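Local coordinates for spore germination protein B3 (Bacillus subtilis subsp. subtilis, PDB 3N54) that takes part, as a membrane-anchored lipoprotein, in the spore's germination response to the mixture of L-asparagine, glucose, fructose and potassium ions, at residues K80-Q85 with V193-A198; M216-K221 with E277-K282; I236-E241 with D308-Q313. All coordinates share one frame; numbering follows the deposited sequence.

Interaction 1 (K80-Q85 with V193-A198); sequences KLMRNQ and VGFLSA. With SO4 (sulfate ion), chain H.
Arg83 brings its guanidinium alongside Val193 and Phe195, with NH1 3.9 Å from Phe195 CD2 and NH2 3.9 Å from Val193 O. NH1 arrives at the edge of the Phe195 ring, near its plane, so this is not a cation-pi stack over the face. The chain is extended from CG to NE (chi2 and chi3 both -175°), reaching toward the strand, and a sulfate ion, probably from the crystallisation liquor, lies at the guanidinium edge. It takes two hydrogen bonds: Arg83 NH2 gives one to SO4 O4 at 2.9 Å, and Arg83 NH1 a longer one to SO4 O2 at 3.2 Å. The glutamate Glu79 pairs with Arg83 NE, so the guanidinium is shared between an anion of the protein and one of the solvent. Met82, the preceding residue, adds a looser apolar contact, CE to Phe195 CZ at 4.4 Å. Helix 79-84 thus packs against strand 191-196, an outermost strand of the mixed five-stranded sheet, with a backbone hydrogen bond joining Met82 to Leu192; strand 177-186 pairs with that strand, and helix 87-94 packs on Met82 through Val87.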
ATOM      1  N   LYS A  80      10.283   8.011  -2.452  1.00 38.59           N
ATOM      2  CA  LYS A  80      10.354   9.433  -2.764  1.00 39.66           C
ATOM      3  C   LYS A  80       9.290   9.827  -3.800  1.00 38.66           C
ATOM      4  O   LYS A  80       8.670  10.885  -3.694  1.00 39.25           O
ATOM      5  CB  LYS A  80      11.759   9.809  -3.239  1.00 40.49           C
ATOM      6  CG  LYS A  80      11.899  11.282  -3.557  1.00 43.10           C
ATOM      7  CD  LYS A  80      13.328  11.664  -3.848  1.00 47.07           C
ATOM      8  CE  LYS A  80      13.404  13.121  -4.275  1.00 49.40           C
ATOM      9  NZ  LYS A  80      14.790  13.647  -4.210  1.00 52.89           N
ATOM     10  N   LEU A  81       9.060   8.966  -4.783  1.00 37.92           N
ATOM     11  CA  LEU A  81       8.035   9.230  -5.788  1.00 37.25           C
ATOM     12  C   LEU A  81       6.641   9.290  -5.164  1.00 37.14           C
ATOM     13  O   LEU A  81       5.892  10.235  -5.416  1.00 37.58           O
ATOM     14  CB  LEU A  81       8.091   8.190  -6.905  1.00 36.53           C
ATOM     15  CG  LEU A  81       7.013   8.350  -7.989  1.00 37.15           C
ATOM     16  CD1 LEU A  81       7.571   8.081  -9.370  1.00 37.60           C
ATOM     17  CD2 LEU A  81       5.815   7.456  -7.689  1.00 36.91           C
ATOM     18  N   MET A  82       6.300   8.296  -4.349  1.00 36.94           N
ATOM     19  CA  MET A  82       4.986   8.249  -3.707  1.00 36.93           C
ATOM     20  C   MET A  82       4.759   9.421  -2.745  1.00 38.26           C
ATOM     21  O   MET A  82       3.627   9.887  -2.590  1.00 37.94           O
ATOM     22  CB  MET A  82       4.799   6.934  -2.939  1.00 36.66           C
ATOM     23  CG  MET A  82       4.726   5.699  -3.804  1.00 35.52           C
ATOM     24  SD  MET A  82       4.316   4.226  -2.849  1.00 34.72           S
ATOM     25  CE  MET A  82       5.790   4.068  -1.842  1.00 34.43           C
ATOM     26  N   ARG A  83       5.822   9.864  -2.076  1.00 39.50           N
ATOM     27  CA  ARG A  83       5.715  10.974  -1.130  1.00 41.20           C
ATOM     28  C   ARG A  83       5.530  12.316  -1.839  1.00 42.19           C
ATOM     29  O   ARG A  83       4.869  13.201  -1.309  1.00 42.93           O
ATOM     30  CB  ARG A  83       6.938  11.047  -0.192  1.00 41.98           C
ATOM     31  CG  ARG A  83       6.966   9.980   0.900  1.00 41.75           C
ATOM     32  CD  ARG A  83       8.133  10.199   1.861  1.00 42.93           C
ATOM     33  NE  ARG A  83       8.280   9.134   2.854  1.00 42.15           N
ATOM     34  CZ  ARG A  83       7.619   9.061   4.008  1.00 41.68           C
ATOM     35  NH1 ARG A  83       7.849   8.044   4.826  1.00 42.65           N
ATOM     36  NH2 ARG A  83       6.734   9.985   4.356  1.00 41.69           N
ATOM     37  N   ASN A  84       6.099  12.461  -3.031  1.00 42.77           N
ATOM     38  CA  ASN A  84       6.058  13.742  -3.749  1.00 44.00           C
ATOM     39  C   ASN A  84       5.032  13.859  -4.879  1.00 43.45           C
ATOM     40  O   ASN A  84       4.744  14.968  -5.321  1.00 44.19           O
ATOM     41  CB  ASN A  84       7.442  14.055  -4.312  1.00 44.32           C
ATOM     42  CG  ASN A  84       8.484  14.199  -3.235  1.00 47.19           C
ATOM     43  OD1 ASN A  84       9.616  13.754  -3.396  1.00 51.21           O
ATOM     44  ND2 ASN A  84       8.111  14.812  -2.118  1.00 49.80           N
ATOM     45  N   GLN A  85       4.467  12.743  -5.335  1.00 42.68           N
ATOM     46  CA  GLN A  85       3.575  12.773  -6.506  1.00 42.00           C
ATOM     47  C   GLN A  85       2.304  11.968  -6.342  1.00 41.25           C
ATOM     48  O   GLN A  85       2.313  10.889  -5.743  1.00 41.19           O
ATOM     49  CB  GLN A  85       4.308  12.226  -7.724  1.00 41.39           C
ATOM     50  CG  GLN A  85       5.646  12.874  -8.016  1.00 43.22           C
ATOM     51  CD  GLN A  85       5.540  14.370  -8.270  1.00 45.96           C
ATOM     52  OE1 GLN A  85       4.480  14.885  -8.646  1.00 46.52           O
ATOM     53  NE2 GLN A  85       6.647  15.075  -8.065  1.00 48.20           N
ATOM     54  N   VAL A 193       1.839   9.195   2.883  1.00 38.44           N
ATOM     55  CA  VAL A 193       2.091  10.066   4.042  1.00 39.86           C
ATOM     56  C   VAL A 193       2.823   9.344   5.172  1.00 39.28           C
ATOM     57  O   VAL A 193       3.234   9.974   6.145  1.00 41.24           O
ATOM     58  CB  VAL A 193       0.788  10.692   4.582  1.00 40.76           C
ATOM     59  CG1 VAL A 193       0.169  11.627   3.534  1.00 41.98           C
ATOM     60  CG2 VAL A 193      -0.201   9.616   5.009  1.00 39.08           C
ATOM     61  N   GLY A 194       2.994   8.034   5.039  1.00 37.24           N
ATOM     62  CA  GLY A 194       3.762   7.261   6.014  1.00 36.93           C
ATOM     63  C   GLY A 194       3.670   5.769   5.765  1.00 35.11           C
ATOM     64  O   GLY A 194       2.989   5.333   4.837  1.00 33.60           O
ATOM     65  N   PHE A 195       4.361   4.999   6.602  1.00 35.25           N
ATOM     66  CA  PHE A 195       4.321   3.538   6.566  1.00 34.50           C
ATOM     67  C   PHE A 195       3.883   2.966   7.912  1.00 34.80           C
ATOM     68  O   PHE A 195       4.143   3.540   8.961  1.00 35.51           O
ATOM     69  CB  PHE A 195       5.702   2.947   6.280  1.00 34.88           C
ATOM     70  CG  PHE A 195       6.205   3.176   4.888  1.00 36.44           C
ATOM     71  CD1 PHE A 195       5.920   2.270   3.877  1.00 35.81           C
ATOM     72  CD2 PHE A 195       6.998   4.273   4.595  1.00 37.99           C
ATOM     73  CE1 PHE A 195       6.405   2.464   2.594  1.00 37.11           C
ATOM     74  CE2 PHE A 195       7.480   4.475   3.318  1.00 38.81           C
ATOM     75  CZ  PHE A 195       7.187   3.570   2.317  1.00 38.55           C
ATOM     76  N   LEU A 196       3.223   1.818   7.857  1.00 34.23           N
ATOM     77  CA  LEU A 196       2.931   1.030   9.029  1.00 34.77           C
ATOM     78  C   LEU A 196       3.888  -0.156   8.968  1.00 35.02           C
ATOM     79  O   LEU A 196       4.213  -0.639   7.882  1.00 34.38           O
ATOM     80  CB  LEU A 196       1.476   0.558   9.032  1.00 34.53           C
ATOM     81  CG  LEU A 196       0.383   1.622   9.219  1.00 34.82           C
ATOM     82  CD1 LEU A 196      -0.997   0.978   9.242  1.00 34.13           C
ATOM     83  CD2 LEU A 196       0.609   2.430  10.485  1.00 35.89           C
ATOM     84  N   SER A 197       4.350  -0.616  10.124  1.00 35.82           N
ATOM     85  CA  SER A 197       5.232  -1.771  10.185  1.00 36.63           C
ATOM     86  C   SER A 197       4.430  -3.030   9.896  1.00 36.64           C
ATOM     87  O   SER A 197       3.199  -2.999   9.887  1.00 36.08           O
ATOM     88  CB  SER A 197       5.884  -1.878  11.568  1.00 38.36           C
ATOM     89  OG  SER A 197       4.912  -2.084  12.580  1.00 38.61           O
ATOM     90  N   ALA A 198       5.137  -4.134   9.666  1.00 37.78           N
ATOM     91  CA  ALA A 198       4.508  -5.436   9.476  1.00 38.72           C
ATOM     92  C   ALA A 198       3.598  -5.776  10.651  1.00 40.05           C
ATOM     93  O   ALA A 198       2.469  -6.212  10.444  1.00 40.17           O
ATOM     94  CB  ALA A 198       5.572  -6.517   9.307  1.00 40.50           C
TER
HETATM   95  S   SO4 H   7       6.937   9.255   8.178  1.00 58.99           S
HETATM   96  O1  SO4 H   7       8.214   9.976   8.196  1.00 56.82           O
HETATM   97  O2  SO4 H   7       7.152   7.823   7.916  1.00 58.38           O
HETATM   98  O3  SO4 H   7       6.270   9.350   9.476  1.00 59.24           O
HETATM   99  O4  SO4 H   7       6.047   9.844   7.180  1.00 57.78           O

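Interaction 2 (M216-K221 with E277-K282); sequences MPTTDK and ENIFEK
Met216 and Phe280 make a Met-aromatic contact in which the sulfur lies at the ring edge: Met216 SD is 5.0 Å from the Phe280 ring centroid and 76° off the ring normal. The closest ring atom is Phe280 CD1, 3.7 Å from Met216 SD, and the two side chains slide past each other in opposite directions. The methionine CG stands anti to the backbone N (chi1 175°), and the chain bends only at chi3, where CE turns to lie near Phe280 O along with the sulfur.

The apolar part is carried by the Thr218 methyl. Thr218 CG2 reaches Phe280 CE1 at 3.6 Å, its approach to the ring oblique, and lies 4.1 Å from Ile279 CG2; one methyl thereby bridges two successive helix residues. Strand 215-220 is an outermost strand of the mixed four-stranded sheet, and the long helix 271-299 lies across that sheet, the local strand and helix axes being 9.3 Å apart. Phe280 goes on to meet Phe227 and Phe340 of strands 223-240 and 333-342, so its ring packs on the sheet.

A third kind of contact sets isoleucine methyls against oxygens. Ile279 CD1, extended away from the helix with chi2 at 179°, comes 3.4 Å from Asp220 OD2, the two side chains crossing at about a right angle, while Ile279 CG2 rests 3.8 Å from Thr219 O. The carboxylate is engaged through its other oxygen, OD1, which forms a salt bridge with Arg275 one helical turn before Ile279.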
ATOM      1  N   MET A 216       0.437 -14.361  16.960  1.00 54.61           N
ATOM      2  CA  MET A 216       0.726 -13.366  17.991  1.00 52.13           C
ATOM      3  C   MET A 216       1.630 -14.012  19.038  1.00 52.85           C
ATOM      4  O   MET A 216       1.165 -14.830  19.828  1.00 55.00           O
ATOM      5  CB  MET A 216      -0.553 -12.858  18.663  1.00 52.05           C
ATOM      6  CG  MET A 216      -0.294 -11.907  19.842  1.00 50.67           C
ATOM      7  SD  MET A 216      -1.767 -11.479  20.781  1.00 51.89           S
ATOM      8  CE  MET A 216      -2.638 -10.416  19.654  1.00 49.45           C
ATOM      9  N   PRO A 217       2.928 -13.673  19.028  1.00 51.35           N
ATOM     10  CA  PRO A 217       3.830 -14.158  20.067  1.00 52.33           C
ATOM     11  C   PRO A 217       3.899 -13.179  21.230  1.00 50.73           C
ATOM     12  O   PRO A 217       4.034 -11.974  21.016  1.00 48.65           O
ATOM     13  CB  PRO A 217       5.184 -14.222  19.357  1.00 52.39           C
ATOM     14  CG  PRO A 217       5.103 -13.167  18.290  1.00 50.60           C
ATOM     15  CD  PRO A 217       3.644 -12.901  17.996  1.00 49.66           C
ATOM     16  N   THR A 218       3.792 -13.691  22.449  1.00 51.95           N
ATOM     17  CA  THR A 218       3.917 -12.856  23.636  1.00 51.10           C
ATOM     18  C   THR A 218       4.409 -13.716  24.801  1.00 53.28           C
ATOM     19  O   THR A 218       5.025 -14.762  24.579  1.00 54.72           O
ATOM     20  CB  THR A 218       2.590 -12.118  23.957  1.00 50.59           C
ATOM     21  OG1 THR A 218       2.815 -11.154  24.994  1.00 49.97           O
ATOM     22  CG2 THR A 218       1.501 -13.091  24.380  1.00 52.92           C
ATOM     23  N   THR A 219       4.177 -13.269  26.031  1.00 53.50           N
ATOM     24  CA  THR A 219       4.627 -14.008  27.198  1.00 55.80           C
ATOM     25  C   THR A 219       3.594 -14.012  28.315  1.00 57.39           C
ATOM     26  O   THR A 219       2.745 -13.126  28.401  1.00 56.46           O
ATOM     27  CB  THR A 219       5.932 -13.418  27.761  1.00 55.45           C
ATOM     28  OG1 THR A 219       5.750 -12.019  28.005  1.00 54.16           O
ATOM     29  CG2 THR A 219       7.084 -13.613  26.788  1.00 54.82           C
ATOM     30  N   ASP A 220       3.676 -15.040  29.152  1.00 60.17           N
ATOM     31  CA  ASP A 220       2.880 -15.149  30.356  1.00 62.69           C
ATOM     32  C   ASP A 220       3.861 -15.394  31.492  1.00 64.15           C
ATOM     33  O   ASP A 220       4.437 -16.476  31.588  1.00 65.97           O
ATOM     34  CB  ASP A 220       1.875 -16.295  30.261  1.00 65.61           C
ATOM     35  CG  ASP A 220       1.134 -16.528  31.569  1.00 69.61           C
ATOM     36  OD1 ASP A 220       0.760 -17.686  31.845  1.00 74.35           O
ATOM     37  OD2 ASP A 220       0.942 -15.556  32.333  1.00 69.72           O
ATOM     38  N   LYS A 221       4.063 -14.379  32.331  1.00 63.68           N
ATOM     39  CA  LYS A 221       5.035 -14.440  33.426  1.00 65.16           C
ATOM     40  C   LYS A 221       6.433 -14.826  32.916  1.00 64.29           C
ATOM     41  O   LYS A 221       7.135 -15.636  33.527  1.00 66.48           O
ATOM     42  CB  LYS A 221       4.550 -15.395  34.530  1.00 69.19           C
ATOM     43  CG  LYS A 221       3.306 -14.899  35.268  1.00 71.36           C
ATOM     44  CD  LYS A 221       2.690 -15.992  36.134  1.00 76.82           C
ATOM     45  CE  LYS A 221       1.624 -15.452  37.087  1.00 79.65           C
ATOM     46  NZ  LYS A 221       2.197 -14.910  38.355  1.00 82.44           N
ATOM     47  N   GLU A 277      -6.074 -16.548  26.998  1.00 77.54           N
ATOM     48  CA  GLU A 277      -6.924 -15.820  26.065  1.00 75.74           C
ATOM     49  C   GLU A 277      -6.962 -14.340  26.410  1.00 72.72           C
ATOM     50  O   GLU A 277      -6.860 -13.488  25.526  1.00 69.42           O
ATOM     51  CB  GLU A 277      -8.342 -16.394  26.074  1.00 80.20           C
ATOM     52  CG  GLU A 277      -8.438 -17.732  25.377  1.00 82.87           C
ATOM     53  CD  GLU A 277      -9.730 -18.484  25.646  1.00 88.28           C
ATOM     54  OE1 GLU A 277     -10.582 -17.996  26.420  1.00 90.00           O
ATOM     55  OE2 GLU A 277      -9.882 -19.582  25.077  1.00 90.80           O
ATOM     56  N   ASN A 278      -7.098 -14.046  27.700  1.00 74.10           N
ATOM     57  CA  ASN A 278      -7.138 -12.671  28.179  1.00 72.22           C
ATOM     58  C   ASN A 278      -5.838 -11.930  27.862  1.00 67.40           C
ATOM     59  O   ASN A 278      -5.867 -10.758  27.492  1.00 65.05           O
ATOM     60  CB  ASN A 278      -7.409 -12.628  29.688  1.00 75.72           C
ATOM     61  CG  ASN A 278      -7.879 -11.262  30.157  1.00 76.09           C
ATOM     62  OD1 ASN A 278      -8.884 -10.741  29.670  1.00 78.74           O
ATOM     63  ND2 ASN A 278      -7.162 -10.679  31.107  1.00 76.26           N
ATOM     64  N   ILE A 279      -4.707 -12.624  28.001  1.00 66.20           N
ATOM     65  CA  ILE A 279      -3.397 -12.038  27.713  1.00 62.25           C
ATOM     66  C   ILE A 279      -3.286 -11.662  26.234  1.00 59.10           C
ATOM     67  O   ILE A 279      -2.860 -10.556  25.906  1.00 56.48           O
ATOM     68  CB  ILE A 279      -2.241 -12.988  28.093  1.00 62.63           C
ATOM     69  CG1 ILE A 279      -2.204 -13.205  29.606  1.00 65.23           C
ATOM     70  CG2 ILE A 279      -0.908 -12.422  27.636  1.00 59.11           C
ATOM     71  CD1 ILE A 279      -1.117 -14.152  30.062  1.00 65.97           C
ATOM     72  N   PHE A 280      -3.676 -12.580  25.352  1.00 59.51           N
ATOM     73  CA  PHE A 280      -3.643 -12.322  23.912  1.00 57.04           C
ATOM     74  C   PHE A 280      -4.611 -11.204  23.529  1.00 56.13           C
ATOM     75  O   PHE A 280      -4.279 -10.339  22.725  1.00 53.56           O
ATOM     76  CB  PHE A 280      -4.004 -13.578  23.114  1.00 58.79           C
ATOM     77  CG  PHE A 280      -3.020 -14.709  23.253  1.00 59.46           C
ATOM     78  CD1 PHE A 280      -1.686 -14.535  22.914  1.00 56.90           C
ATOM     79  CD2 PHE A 280      -3.442 -15.965  23.668  1.00 62.84           C
ATOM     80  CE1 PHE A 280      -0.783 -15.581  23.025  1.00 58.51           C
ATOM     81  CE2 PHE A 280      -2.545 -17.018  23.776  1.00 64.12           C
ATOM     82  CZ  PHE A 280      -1.212 -16.825  23.456  1.00 61.96           C
ATOM     83  N   GLU A 281      -5.810 -11.241  24.106  1.00 58.89           N
ATOM     84  CA  GLU A 281      -6.843 -10.233  23.847  1.00 58.86           C
ATOM     85  C   GLU A 281      -6.372  -8.836  24.214  1.00 56.58           C
ATOM     86  O   GLU A 281      -6.500  -7.906  23.415  1.00 54.95           O
ATOM     87  CB  GLU A 281      -8.116 -10.552  24.637  1.00 62.96           C
ATOM     88  CG  GLU A 281      -8.935 -11.707  24.079  1.00 65.80           C
ATOM     89  CD  GLU A 281      -9.876 -12.320  25.113  1.00 70.76           C
ATOM     90  OE1 GLU A 281     -10.126 -11.690  26.165  1.00 71.85           O
ATOM     91  OE2 GLU A 281     -10.366 -13.440  24.871  1.00 73.51           O
ATOM     92  N   LYS A 282      -5.834  -8.696  25.422  1.00 57.02           N
ATOM     93  CA  LYS A 282      -5.347  -7.405  25.906  1.00 55.74           C
ATOM     94  C   LYS A 282      -4.207  -6.865  25.047  1.00 52.16           C
ATOM     95  O   LYS A 282      -4.121  -5.660  24.819  1.00 50.89           O
ATOM     96  CB  LYS A 282      -4.902  -7.495  27.370  1.00 57.48           C
ATOM     97  CG  LYS A 282      -6.048  -7.525  28.379  1.00 61.90           C
ATOM     98  CD  LYS A 282      -5.520  -7.551  29.816  1.00 64.75           C
ATOM     99  CE  LYS A 282      -6.606  -7.206  30.820  1.00 69.15           C
ATOM    100  NZ  LYS A 282      -6.082  -7.112  32.211  1.00 71.10           N
TER

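Interaction 3 (I236-E241 with D308-Q313); sequences IKPVIE and DHIRIQ
Strand segment 236-240 and helix segment 308-313 cross at 69°, their axes 8.3 Å apart, and come nearest where Pro238 faces Ile310. No hydrogen bond joins them; van der Waals contacts carry the packing. Ile236 and Pro238, two residues apart on the strand, both direct their side chains at the helix, whereas the intervening Lys237 points away from it.

Ile236 lies over one face of the His309 imidazole in a CH-pi contact. Its CD1 is 4.0 Å from the His309 ring centroid and 20° off the normal, displaced toward the rim on the NE2 side. Ile236 CB and CG2 follow the same ring toward ND1 and CG, so the isoleucine spans the imidazole, the two side chains crossing at about a right angle.

Helix 306-313 here covers the C-terminal end of strand 223-240, a long strand of the mixed four-stranded sheet in the C-terminal part of the protein. The neighbouring strand 245-258 supplies Phe247, which touches Ile236, Pro238 and Ile310 and so lines the same apolar patch.

The proline ring packs against three helix residues. Pro238 CB meets Ile310 CG2 at 3.6 Å, and Pro238 CG is also 3.6 Å from His309 O. For Ile310, chi1 of 68° puts CG1 between the backbone N and the carbonyl carbon and leaves CG2 beside the N, where it meets the proline. Gln313, bent at chi2, crosses the proline at about a right angle: Gln313 NE2 is 3.8 Å from Pro238 CD and 3.7 Å from Ile236 O, a proximity without a hydrogen bond. Beyond the contact, helix 315-321 packs Trp318 onto Ile310.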
ATOM      1  N   ILE A 236     -18.476  -4.342  13.314  1.00 78.03           N
ATOM      2  CA  ILE A 236     -18.285  -2.936  13.642  1.00 76.83           C
ATOM      3  C   ILE A 236     -19.624  -2.219  13.708  1.00 80.97           C
ATOM      4  O   ILE A 236     -20.364  -2.192  12.729  1.00 82.79           O
ATOM      5  CB  ILE A 236     -17.400  -2.231  12.605  1.00 72.92           C
ATOM      6  CG1 ILE A 236     -16.028  -2.907  12.523  1.00 69.44           C
ATOM      7  CG2 ILE A 236     -17.233  -0.769  12.961  1.00 72.05           C
ATOM      8  CD1 ILE A 236     -15.059  -2.217  11.587  1.00 65.46           C
ATOM      9  N   LYS A 237     -19.924  -1.633  14.864  1.00 83.30           N
ATOM     10  CA  LYS A 237     -21.170  -0.909  15.077  1.00 87.78           C
ATOM     11  C   LYS A 237     -20.872   0.536  15.481  1.00 87.10           C
ATOM     12  O   LYS A 237     -20.540   0.801  16.636  1.00 87.33           O
ATOM     13  CB  LYS A 237     -22.007  -1.605  16.155  1.00 92.57           C
ATOM     14  CG  LYS A 237     -23.375  -0.983  16.381  1.00 98.37           C
ATOM     15  CD  LYS A 237     -24.195  -1.770  17.394  1.00104.36           C
ATOM     16  CE  LYS A 237     -25.612  -1.221  17.495  1.00110.59           C
ATOM     17  NZ  LYS A 237     -26.448  -1.973  18.475  1.00117.09           N
ATOM     18  N   PRO A 238     -20.960   1.476  14.524  1.00 86.54           N
ATOM     19  CA  PRO A 238     -20.762   2.881  14.868  1.00 86.87           C
ATOM     20  C   PRO A 238     -22.018   3.508  15.471  1.00 92.53           C
ATOM     21  O   PRO A 238     -23.115   3.291  14.959  1.00 95.77           O
ATOM     22  CB  PRO A 238     -20.438   3.529  13.520  1.00 84.37           C
ATOM     23  CG  PRO A 238     -21.100   2.670  12.521  1.00 85.13           C
ATOM     24  CD  PRO A 238     -21.073   1.276  13.068  1.00 85.37           C
ATOM     25  N   VAL A 239     -21.844   4.266  16.550  1.00 94.34           N
ATOM     26  CA  VAL A 239     -22.936   4.979  17.206  1.00100.21           C
ATOM     27  C   VAL A 239     -22.550   6.446  17.341  1.00100.79           C
ATOM     28  O   VAL A 239     -21.457   6.754  17.816  1.00 98.06           O
ATOM     29  CB  VAL A 239     -23.230   4.413  18.609  1.00103.34           C
ATOM     30  CG1 VAL A 239     -24.362   5.184  19.262  1.00109.27           C
ATOM     31  CG2 VAL A 239     -23.571   2.934  18.535  1.00103.74           C
ATOM     32  N   ILE A 240     -23.438   7.348  16.927  1.00104.94           N
ATOM     33  CA  ILE A 240     -23.165   8.781  17.027  1.00106.38           C
ATOM     34  C   ILE A 240     -23.625   9.272  18.387  1.00111.74           C
ATOM     35  O   ILE A 240     -24.809   9.167  18.716  1.00116.98           O
ATOM     36  CB  ILE A 240     -23.866   9.604  15.930  1.00108.21           C
ATOM     37  CG1 ILE A 240     -23.253   9.326  14.558  1.00103.80           C
ATOM     38  CG2 ILE A 240     -23.729  11.090  16.225  1.00110.29           C
ATOM     39  CD1 ILE A 240     -23.429   7.913  14.059  1.00102.43           C
ATOM     40  N   GLU A 241     -22.698   9.808  19.178  1.00111.28           N
ATOM     41  CA  GLU A 241     -23.033  10.283  20.516  1.00116.54           C
ATOM     42  C   GLU A 241     -21.945  11.168  21.139  1.00115.86           C
ATOM     43  O   GLU A 241     -20.987  10.645  21.710  1.00113.04           O
ATOM     44  CB  GLU A 241     -23.334   9.088  21.440  1.00117.91           C
ATOM     45  CG  GLU A 241     -22.329   7.929  21.361  1.00112.63           C
ATOM     46  CD  GLU A 241     -22.629   6.822  22.362  1.00115.03           C
ATOM     47  OE1 GLU A 241     -21.671   6.158  22.821  1.00111.97           O
ATOM     48  OE2 GLU A 241     -23.818   6.618  22.693  1.00120.43           O
ATOM     49  N   ASP A 308     -17.023   3.744   5.477  1.00 68.00           N
ATOM     50  CA  ASP A 308     -18.094   2.955   4.867  1.00 71.19           C
ATOM     51  C   ASP A 308     -19.103   2.417   5.881  1.00 74.43           C
ATOM     52  O   ASP A 308     -20.280   2.267   5.560  1.00 77.70           O
ATOM     53  CB  ASP A 308     -17.512   1.797   4.047  1.00 69.77           C
ATOM     54  CG  ASP A 308     -16.845   2.267   2.766  1.00 69.25           C
ATOM     55  OD1 ASP A 308     -17.154   3.387   2.300  1.00 70.96           O
ATOM     56  OD2 ASP A 308     -16.020   1.506   2.216  1.00 68.66           O
ATOM     57  N   HIS A 309     -18.649   2.141   7.097  1.00 74.32           N
ATOM     58  CA  HIS A 309     -19.538   1.604   8.128  1.00 77.79           C
ATOM     59  C   HIS A 309     -20.539   2.642   8.637  1.00 81.64           C
ATOM     60  O   HIS A 309     -21.678   2.289   8.946  1.00 85.30           O
ATOM     61  CB  HIS A 309     -18.727   0.998   9.275  1.00 76.00           C
ATOM     62  CG  HIS A 309     -17.965  -0.222   8.870  1.00 74.45           C
ATOM     63  ND1 HIS A 309     -18.524  -1.482   8.871  1.00 77.00           N
ATOM     64  CD2 HIS A 309     -16.700  -0.372   8.410  1.00 71.74           C
ATOM     65  CE1 HIS A 309     -17.629  -2.359   8.449  1.00 75.43           C
ATOM     66  NE2 HIS A 309     -16.514  -1.710   8.164  1.00 72.00           N
ATOM     67  N   ILE A 310     -20.135   3.908   8.711  1.00 81.58           N
ATOM     68  CA  ILE A 310     -21.075   4.960   9.110  1.00 85.83           C
ATOM     69  C   ILE A 310     -21.986   5.348   7.939  1.00 88.53           C
ATOM     70  O   ILE A 310     -23.086   5.850   8.155  1.00 92.58           O
ATOM     71  CB  ILE A 310     -20.378   6.212   9.709  1.00 85.29           C
ATOM     72  CG1 ILE A 310     -19.567   6.973   8.664  1.00 83.55           C
ATOM     73  CG2 ILE A 310     -19.481   5.817  10.885  1.00 83.25           C
ATOM     74  CD1 ILE A 310     -19.005   8.264   9.202  1.00 84.91           C
ATOM     75  N   ARG A 311     -21.530   5.118   6.709  1.00 86.88           N
ATOM     76  CA  ARG A 311     -22.360   5.364   5.526  1.00 89.55           C
ATOM     77  C   ARG A 311     -23.568   4.418   5.506  1.00 93.11           C
ATOM     78  O   ARG A 311     -24.681   4.833   5.196  1.00 96.75           O
ATOM     79  CB  ARG A 311     -21.537   5.208   4.238  1.00 86.85           C
ATOM     80  CG  ARG A 311     -22.350   5.325   2.948  1.00 89.99           C
ATOM     81  CD  ARG A 311     -21.465   5.309   1.702  1.00 88.78           C
ATOM     82  NE  ARG A 311     -20.637   4.105   1.621  1.00 87.24           N
ATOM     83  CZ  ARG A 311     -21.066   2.902   1.240  1.00 89.20           C
ATOM     84  NH1 ARG A 311     -22.334   2.701   0.894  1.00 93.42           N
ATOM     85  NH2 ARG A 311     -20.216   1.880   1.212  1.00 87.62           N
ATOM     86  N   ILE A 312     -23.334   3.155   5.858  1.00 92.47           N
ATOM     87  CA  ILE A 312     -24.382   2.132   5.866  1.00 96.28           C
ATOM     88  C   ILE A 312     -25.312   2.276   7.077  1.00100.35           C
ATOM     89  O   ILE A 312     -26.532   2.250   6.929  1.00105.01           O
ATOM     90  CB  ILE A 312     -23.781   0.704   5.854  1.00 94.48           C
ATOM     91  CG1 ILE A 312     -22.915   0.487   4.608  1.00 91.47           C
ATOM     92  CG2 ILE A 312     -24.884  -0.345   5.880  1.00 99.01           C
ATOM     93  CD1 ILE A 312     -22.111  -0.804   4.634  1.00 89.18           C
ATOM     94  N   GLN A 313     -24.733   2.427   8.265  1.00 99.12           N
ATOM     95  CA  GLN A 313     -25.516   2.532   9.502  1.00103.19           C
ATOM     96  C   GLN A 313     -26.144   3.905   9.727  1.00105.97           C
ATOM     97  O   GLN A 313     -27.218   3.990  10.322  1.00110.90           O
ATOM     98  CB  GLN A 313     -24.663   2.180  10.730  1.00101.17           C
ATOM     99  CG  GLN A 313     -24.584   0.696  11.073  1.00102.12           C
ATOM    100  CD  GLN A 313     -23.908  -0.133  10.001  1.00 99.86           C
ATOM    101  OE1 GLN A 313     -24.432  -0.284   8.899  1.00102.21           O
ATOM    102  NE2 GLN A 313     -22.746  -0.697  10.329  1.00 96.93           N
TER

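Overall arrangement
From the N terminus, helix 79-84 is the first element engaged, and interaction 1 closes a loop of 107 residues when strand 191-196 returns beside it, joining the N-terminal and C-terminal family regions. Only afterwards does the chain enter the other two. Strand 215-220 opens interaction 2 and strand 223-240 opens interaction 3; helix 271-299 then closes the former and helix 306-313 the latter, so these two loops cross rather than nest. Both lay successive helices on neighbouring strands of one mixed sheet, at sites whose centres are about 30 Å apart. Interaction 1 lies about 31 Å from interaction 2 and about 29 Å from interaction 3 between centres; its strand belongs to a separate five-stranded sheet.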